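Local atomic coordinates of glucose-6-phosphate 1-dehydrogenase (Kluyveromyces lactis, PDB entry 7E6I), a protein that catalyses the NADP-dependent oxidation of D-glucose 6-phosphate to 6-phospho-D-glucono-1,5-lactone, the first and rate-limiting step of the oxidative pentose phosphate pathway. Residues T9-F14 with P27-L32; L65-G70 with A75-F80. All coordinates share one frame; numbering follows the deposited sequence.

Contact 1: T9-F14 with P27-L32; sequences TVITIF and PALFGL
Ile11 of the extended 9-14 segment and Leu29 of the helical segment 27-32 mark where the two backbones come nearest, yet their CA atoms are still 9.6 Å apart. Side chains alone bridge that gap, and no hydrogen bond crosses it. The helix carries its own bonds here, Gly31 N to Pro27 O at 3.0 Å and Leu32 N to Ala28 O at 3.1 Å. Ile11 and Ile13, alternate residues of the strand, both point toward the helix from the same side.

Leu29 does the work by splitting its two methyls between the isoleucines. Its CD2 lies 3.8 Å from Ile11 CD1, the two side chains running past one another in opposite directions. Its CD1 meets Ile13 CD1, also at 3.8 Å, but here the chains come end on, tip to tip. The second torsions differ, extended in Ile11 (chi2 165°) and folded over in Ile13 (chi2 88°), and each setting places CD1 against a different Leu29 methyl. All three residues are buried, and the contact is purely apolar.

This is strand-to-helix packing inside the first beta-alpha-beta unit of the Rossmann-type dinucleotide-binding domain, strand 10-14, helix 19-34, strand 43-48. Ile13 also lies close to Ser21, which by similarity belongs to the NADP(+) site. Strand 10-14 sits within the parallel sheet between strands 43-48 and 117-122; Val10, Thr12 and Phe14 touch helix 94-110, while Ala28 and Leu32 pack on helix 414-423.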
ATOM      1  N   THR A   9      19.909  17.152  -7.689  1.00 52.94           N
ATOM      2  CA  THR A   9      19.716  15.899  -6.983  1.00 51.58           C
ATOM      3  C   THR A   9      20.041  14.724  -7.896  1.00 48.49           C
ATOM      4  O   THR A   9      19.667  14.701  -9.074  1.00 47.38           O
ATOM      5  CB  THR A   9      18.282  15.794  -6.478  1.00 52.70           C
ATOM      6  OG1 THR A   9      17.400  16.384  -7.440  1.00 60.40           O
ATOM      7  CG2 THR A   9      18.153  16.565  -5.218  1.00 50.23           C
ATOM      8  N   VAL A  10      20.755  13.749  -7.354  1.00 45.07           N
ATOM      9  CA  VAL A  10      21.058  12.529  -8.084  1.00 47.43           C
ATOM     10  C   VAL A  10      20.189  11.414  -7.515  1.00 44.68           C
ATOM     11  O   VAL A  10      20.222  11.124  -6.310  1.00 42.36           O
ATOM     12  CB  VAL A  10      22.556  12.188  -8.038  1.00 48.17           C
ATOM     13  CG1 VAL A  10      23.121  12.494  -6.670  1.00 51.22           C
ATOM     14  CG2 VAL A  10      22.804  10.723  -8.441  1.00 45.36           C
ATOM     15  N   ILE A  11      19.384  10.818  -8.379  1.00 43.76           N
ATOM     16  CA  ILE A  11      18.558   9.676  -8.036  1.00 43.27           C
ATOM     17  C   ILE A  11      19.206   8.454  -8.667  1.00 41.98           C
ATOM     18  O   ILE A  11      19.296   8.363  -9.897  1.00 44.47           O
ATOM     19  CB  ILE A  11      17.116   9.867  -8.530  1.00 41.77           C
ATOM     20  CG1 ILE A  11      16.464  11.058  -7.823  1.00 39.73           C
ATOM     21  CG2 ILE A  11      16.300   8.616  -8.329  1.00 35.84           C
ATOM     22  CD1 ILE A  11      15.184  11.549  -8.508  1.00 37.05           C
ATOM     23  N   THR A  12      19.665   7.518  -7.838  1.00 41.82           N
ATOM     24  CA  THR A  12      20.177   6.239  -8.317  1.00 43.56           C
ATOM     25  C   THR A  12      19.140   5.151  -8.064  1.00 40.33           C
ATOM     26  O   THR A  12      18.715   4.951  -6.923  1.00 37.43           O
ATOM     27  CB  THR A  12      21.495   5.871  -7.638  1.00 42.51           C
ATOM     28  OG1 THR A  12      22.401   6.975  -7.702  1.00 43.68           O
ATOM     29  CG2 THR A  12      22.113   4.676  -8.323  1.00 42.11           C
ATOM     30  N   ILE A  13      18.756   4.439  -9.123  1.00 41.29           N
ATOM     31  CA  ILE A  13      17.794   3.339  -9.041  1.00 41.29           C
ATOM     32  C   ILE A  13      18.581   2.038  -9.133  1.00 39.41           C
ATOM     33  O   ILE A  13      18.996   1.624 -10.219  1.00 39.61           O
ATOM     34  CB  ILE A  13      16.727   3.414 -10.138  1.00 41.45           C
ATOM     35  CG1 ILE A  13      15.912   4.699 -10.025  1.00 42.04           C
ATOM     36  CG2 ILE A  13      15.788   2.223 -10.049  1.00 37.88           C
ATOM     37  CD1 ILE A  13      16.517   5.851 -10.781  1.00 45.49           C
ATOM     38  N   PHE A  14      18.774   1.381  -7.996  1.00 38.80           N
ATOM     39  CA  PHE A  14      19.406   0.074  -7.984  1.00 41.51           C
ATOM     40  C   PHE A  14      18.422  -0.996  -8.441  1.00 42.02           C
ATOM     41  O   PHE A  14      17.215  -0.904  -8.204  1.00 40.14           O
ATOM     42  CB  PHE A  14      19.934  -0.250  -6.591  1.00 41.91           C
ATOM     43  CG  PHE A  14      21.247   0.417  -6.276  1.00 44.03           C
ATOM     44  CD1 PHE A  14      21.288   1.730  -5.830  1.00 43.61           C
ATOM     45  CD2 PHE A  14      22.441  -0.273  -6.417  1.00 42.51           C
ATOM     46  CE1 PHE A  14      22.500   2.341  -5.534  1.00 43.20           C
ATOM     47  CE2 PHE A  14      23.647   0.331  -6.124  1.00 46.14           C
ATOM     48  CZ  PHE A  14      23.681   1.641  -5.683  1.00 44.89           C
ATOM     49  N   PRO A  27       8.839   4.885 -14.987  1.00 42.16           N
ATOM     50  CA  PRO A  27       7.601   5.563 -15.402  1.00 44.81           C
ATOM     51  C   PRO A  27       7.107   6.585 -14.385  1.00 45.33           C
ATOM     52  O   PRO A  27       6.580   7.636 -14.778  1.00 43.42           O
ATOM     53  CB  PRO A  27       6.619   4.400 -15.600  1.00 45.22           C
ATOM     54  CG  PRO A  27       7.487   3.252 -15.973  1.00 43.95           C
ATOM     55  CD  PRO A  27       8.728   3.423 -15.147  1.00 42.15           C
ATOM     56  N   ALA A  28       7.286   6.320 -13.085  1.00 44.64           N
ATOM     57  CA  ALA A  28       6.862   7.293 -12.084  1.00 43.43           C
ATOM     58  C   ALA A  28       7.752   8.526 -12.110  1.00 41.87           C
ATOM     59  O   ALA A  28       7.264   9.657 -11.986  1.00 41.79           O
ATOM     60  CB  ALA A  28       6.858   6.669 -10.686  1.00 40.73           C
ATOM     61  N   LEU A  29       9.064   8.325 -12.240  1.00 41.75           N
ATOM     62  CA  LEU A  29       9.967   9.462 -12.363  1.00 43.20           C
ATOM     63  C   LEU A  29       9.589  10.321 -13.556  1.00 43.47           C
ATOM     64  O   LEU A  29       9.650  11.553 -13.485  1.00 44.83           O
ATOM     65  CB  LEU A  29      11.409   8.986 -12.504  1.00 40.90           C
ATOM     66  CG  LEU A  29      12.133   8.677 -11.207  1.00 40.25           C
ATOM     67  CD1 LEU A  29      13.488   8.053 -11.504  1.00 40.61           C
ATOM     68  CD2 LEU A  29      12.289   9.948 -10.424  1.00 39.11           C
ATOM     69  N   PHE A  30       9.183   9.691 -14.658  1.00 43.34           N
ATOM     70  CA  PHE A  30       8.819  10.458 -15.842  1.00 47.33           C
ATOM     71  C   PHE A  30       7.545  11.257 -15.605  1.00 47.82           C
ATOM     72  O   PHE A  30       7.482  12.450 -15.924  1.00 48.88           O
ATOM     73  CB  PHE A  30       8.650   9.538 -17.047  1.00 50.36           C
ATOM     74  CG  PHE A  30       8.036  10.223 -18.226  1.00 53.64           C
ATOM     75  CD1 PHE A  30       8.662  11.327 -18.802  1.00 53.33           C
ATOM     76  CD2 PHE A  30       6.817   9.798 -18.735  1.00 52.93           C
ATOM     77  CE1 PHE A  30       8.093  11.982 -19.884  1.00 53.50           C
ATOM     78  CE2 PHE A  30       6.242  10.444 -19.810  1.00 55.15           C
ATOM     79  CZ  PHE A  30       6.881  11.540 -20.390  1.00 57.01           C
ATOM     80  N   GLY A  31       6.518  10.611 -15.047  1.00 47.94           N
ATOM     81  CA  GLY A  31       5.281  11.316 -14.752  1.00 47.41           C
ATOM     82  C   GLY A  31       5.507  12.560 -13.920  1.00 45.41           C
ATOM     83  O   GLY A  31       4.953  13.619 -14.208  1.00 49.25           O
ATOM     84  N   LEU A  32       6.328  12.447 -12.879  1.00 42.65           N
ATOM     85  CA  LEU A  32       6.699  13.620 -12.101  1.00 43.39           C
ATOM     86  C   LEU A  32       7.365  14.669 -12.983  1.00 49.98           C
ATOM     87  O   LEU A  32       7.087  15.871 -12.848  1.00 48.18           O
ATOM     88  CB  LEU A  32       7.627  13.210 -10.962  1.00 43.39           C
ATOM     89  CG  LEU A  32       6.989  12.646  -9.695  1.00 39.05           C
ATOM     90  CD1 LEU A  32       8.057  12.040  -8.786  1.00 38.20           C
ATOM     91  CD2 LEU A  32       6.250  13.732  -8.971  1.00 40.70           C
TER

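Contact 2: L65-G70 with A75-F80; sequences LKKPNG and AKVNEF
Leu65 turns its CG away from its own carbonyl carbon (chi1 -47°), and Phe80 swings its ring anti to the backbone N (chi1 174°); with these settings Leu65 CD1 arrives 4.0 Å from Phe80 CD2. The methyl comes in obliquely to the ring. That same CD1 also rests 4.2 Å from Val77 CG1, so one leucine branch serves two residues about one turn apart on helix 74-83. Val77 uses its other methyl as well: CG2 lies 4.1 Å from Lys67 CG, the two side chains crossing at about a right angle. Lys67 thus lends the near end of its aliphatic chain to the packing, and beyond it NZ makes a long, weak ion pair with Asp74. Leu65, Val77 and Phe80 are buried, whereas Lys67 is exposed to solvent and touches the cluster through CG.

After Lys67 the chain reverses in a type I beta turn ending at Gly70, with Gly70 N bonded to Lys67 O at 3.2 Å. The contact packs the irregular run between helices 54-61 and 74-83 against the second of them. Helix 19-34 lies alongside: its Phe30 packs against this cluster, and its Arg34 binds the carbonyl oxygen of Lys66.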
ATOM      1  N   LEU A  65       6.802   4.514 -20.201  1.00 52.37           N
ATOM      2  CA  LEU A  65       6.469   5.894 -19.897  1.00 52.83           C
ATOM      3  C   LEU A  65       5.063   6.191 -20.404  1.00 57.16           C
ATOM      4  O   LEU A  65       4.649   5.700 -21.457  1.00 58.60           O
ATOM      5  CB  LEU A  65       7.487   6.831 -20.534  1.00 53.57           C
ATOM      6  CG  LEU A  65       8.969   6.485 -20.354  1.00 55.05           C
ATOM      7  CD1 LEU A  65       9.833   7.691 -20.703  1.00 54.49           C
ATOM      8  CD2 LEU A  65       9.293   5.990 -18.942  1.00 52.39           C
ATOM      9  N   LYS A  66       4.315   6.970 -19.636  1.00 57.60           N
ATOM     10  CA  LYS A  66       2.922   7.253 -19.940  1.00 57.83           C
ATOM     11  C   LYS A  66       2.807   8.628 -20.584  1.00 59.23           C
ATOM     12  O   LYS A  66       3.306   9.613 -20.034  1.00 58.99           O
ATOM     13  CB  LYS A  66       2.076   7.193 -18.671  1.00 61.85           C
ATOM     14  CG  LYS A  66       1.083   6.055 -18.647  1.00 59.35           C
ATOM     15  CD  LYS A  66       1.723   4.799 -18.128  1.00 65.92           C
ATOM     16  CE  LYS A  66       1.035   3.575 -18.707  1.00 74.22           C
ATOM     17  NZ  LYS A  66       1.607   2.304 -18.179  1.00 76.44           N
ATOM     18  N   LYS A  67       2.167   8.688 -21.755  1.00 64.14           N
ATOM     19  CA  LYS A  67       1.892   9.950 -22.440  1.00 70.05           C
ATOM     20  C   LYS A  67       0.392  10.209 -22.405  1.00 71.31           C
ATOM     21  O   LYS A  67      -0.341   9.778 -23.309  1.00 72.42           O
ATOM     22  CB  LYS A  67       2.398   9.943 -23.887  1.00 72.17           C
ATOM     23  CG  LYS A  67       3.810   9.420 -24.103  1.00 70.78           C
ATOM     24  CD  LYS A  67       3.824   8.389 -25.227  1.00 73.09           C
ATOM     25  CE  LYS A  67       4.107   9.008 -26.590  1.00 71.36           C
ATOM     26  NZ  LYS A  67       4.150   7.968 -27.669  1.00 71.77           N
ATOM     27  N   PRO A  68      -0.118  10.902 -21.386  1.00 69.45           N
ATOM     28  CA  PRO A  68      -1.551  11.223 -21.376  1.00 71.41           C
ATOM     29  C   PRO A  68      -1.933  12.254 -22.424  1.00 75.92           C
ATOM     30  O   PRO A  68      -3.099  12.290 -22.836  1.00 77.12           O
ATOM     31  CB  PRO A  68      -1.782  11.750 -19.956  1.00 68.92           C
ATOM     32  CG  PRO A  68      -0.460  12.318 -19.551  1.00 65.76           C
ATOM     33  CD  PRO A  68       0.598  11.502 -20.245  1.00 65.90           C
ATOM     34  N   ASN A  69      -0.993  13.090 -22.868  1.00 74.02           N
ATOM     35  CA  ASN A  69      -1.224  14.008 -23.975  1.00 77.05           C
ATOM     36  C   ASN A  69      -0.846  13.399 -25.317  1.00 79.02           C
ATOM     37  O   ASN A  69      -0.519  14.135 -26.253  1.00 77.93           O
ATOM     38  CB  ASN A  69      -0.460  15.310 -23.742  1.00 78.71           C
ATOM     39  CG  ASN A  69      -0.561  15.786 -22.316  1.00 76.33           C
ATOM     40  OD1 ASN A  69      -1.270  15.195 -21.511  1.00 72.34           O
ATOM     41  ND2 ASN A  69       0.150  16.851 -21.993  1.00 86.44           N
ATOM     42  N   GLY A  70      -0.865  12.071 -25.424  1.00 78.50           N
ATOM     43  CA  GLY A  70      -0.628  11.415 -26.698  1.00 79.45           C
ATOM     44  C   GLY A  70       0.739  11.745 -27.260  1.00 81.95           C
ATOM     45  O   GLY A  70       1.736  11.813 -26.535  1.00 80.00           O
ATOM     46  N   ALA A  75       8.452  15.647 -26.730  1.00 73.18           N
ATOM     47  CA  ALA A  75       9.734  16.244 -26.374  1.00 74.51           C
ATOM     48  C   ALA A  75      10.087  15.949 -24.922  1.00 72.31           C
ATOM     49  O   ALA A  75      11.261  15.738 -24.597  1.00 68.62           O
ATOM     50  CB  ALA A  75       9.708  17.749 -26.625  1.00 70.90           C
ATOM     51  N   LYS A  76       9.082  15.910 -24.043  1.00 70.47           N
ATOM     52  CA  LYS A  76       9.338  15.576 -22.645  1.00 70.31           C
ATOM     53  C   LYS A  76       9.872  14.152 -22.504  1.00 67.50           C
ATOM     54  O   LYS A  76      10.775  13.898 -21.696  1.00 65.46           O
ATOM     55  CB  LYS A  76       8.062  15.763 -21.817  1.00 69.93           C
ATOM     56  CG  LYS A  76       7.371  17.111 -21.989  1.00 70.34           C
ATOM     57  CD  LYS A  76       7.549  17.993 -20.763  1.00 65.58           C
ATOM     58  CE  LYS A  76       6.372  18.945 -20.610  1.00 61.44           C
ATOM     59  NZ  LYS A  76       5.081  18.255 -20.909  1.00 64.25           N
ATOM     60  N   VAL A  77       9.331  13.208 -23.279  1.00 62.92           N
ATOM     61  CA  VAL A  77       9.841  11.840 -23.235  1.00 63.95           C
ATOM     62  C   VAL A  77      11.335  11.826 -23.533  1.00 66.80           C
ATOM     63  O   VAL A  77      12.136  11.274 -22.769  1.00 66.14           O
ATOM     64  CB  VAL A  77       9.071  10.934 -24.211  1.00 68.47           C
ATOM     65  CG1 VAL A  77       9.826   9.622 -24.419  1.00 65.72           C
ATOM     66  CG2 VAL A  77       7.658  10.670 -23.705  1.00 68.56           C
ATOM     67  N   ASN A  78      11.735  12.448 -24.648  1.00 69.51           N
ATOM     68  CA  ASN A  78      13.147  12.461 -25.017  1.00 66.13           C
ATOM     69  C   ASN A  78      13.956  13.318 -24.057  1.00 63.86           C
ATOM     70  O   ASN A  78      15.099  12.979 -23.730  1.00 64.88           O
ATOM     71  CB  ASN A  78      13.315  12.953 -26.451  1.00 65.65           C
ATOM     72  CG  ASN A  78      12.483  12.160 -27.432  1.00 71.19           C
ATOM     73  OD1 ASN A  78      12.486  10.925 -27.423  1.00 73.41           O
ATOM     74  ND2 ASN A  78      11.757  12.866 -28.289  1.00 74.51           N
ATOM     75  N   GLU A  79      13.380  14.431 -23.601  1.00 63.29           N
ATOM     76  CA  GLU A  79      14.012  15.229 -22.556  1.00 64.69           C
ATOM     77  C   GLU A  79      14.366  14.364 -21.353  1.00 65.56           C
ATOM     78  O   GLU A  79      15.510  14.360 -20.883  1.00 62.90           O
ATOM     79  CB  GLU A  79      13.070  16.349 -22.131  1.00 65.45           C
ATOM     80  CG  GLU A  79      13.322  17.680 -22.756  1.00 65.06           C
ATOM     81  CD  GLU A  79      12.269  18.680 -22.350  1.00 71.32           C
ATOM     82  OE1 GLU A  79      11.070  18.349 -22.468  1.00 72.44           O
ATOM     83  OE2 GLU A  79      12.636  19.785 -21.895  1.00 75.38           O
ATOM     84  N   PHE A  80      13.381  13.608 -20.857  1.00 63.19           N
ATOM     85  CA  PHE A  80      13.572  12.787 -19.666  1.00 59.95           C
ATOM     86  C   PHE A  80      14.640  11.718 -19.889  1.00 59.53           C
ATOM     87  O   PHE A  80      15.548  11.551 -19.064  1.00 54.16           O
ATOM     88  CB  PHE A  80      12.239  12.150 -19.276  1.00 57.96           C
ATOM     89  CG  PHE A  80      12.339  11.173 -18.150  1.00 55.07           C
ATOM     90  CD1 PHE A  80      12.537  11.614 -16.850  1.00 52.47           C
ATOM     91  CD2 PHE A  80      12.240   9.811 -18.387  1.00 53.56           C
ATOM     92  CE1 PHE A  80      12.630  10.717 -15.811  1.00 48.17           C
ATOM     93  CE2 PHE A  80      12.331   8.909 -17.345  1.00 52.30           C
ATOM     94  CZ  PHE A  80      12.527   9.361 -16.056  1.00 47.06           C
TER

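Helix 19-34 ties the two contacts together. In contact 1 it gives Leu29 to the sheet; the next residue, Phe30, reaches contact 2, where its CZ lies 3.5 Å from Val77 CG2. The centres are 14 Å apart, both within the NADP(+)-binding domain. Contact 1 is wholly buried, pairing regular elements through aliphatic side chains alone. Contact 2 holds a loop to a helix and is more mixed: its apolar centre adds an aromatic ring, and a lysine marks its border with solvent. Both segments of contact 1 precede those of contact 2 in the chain.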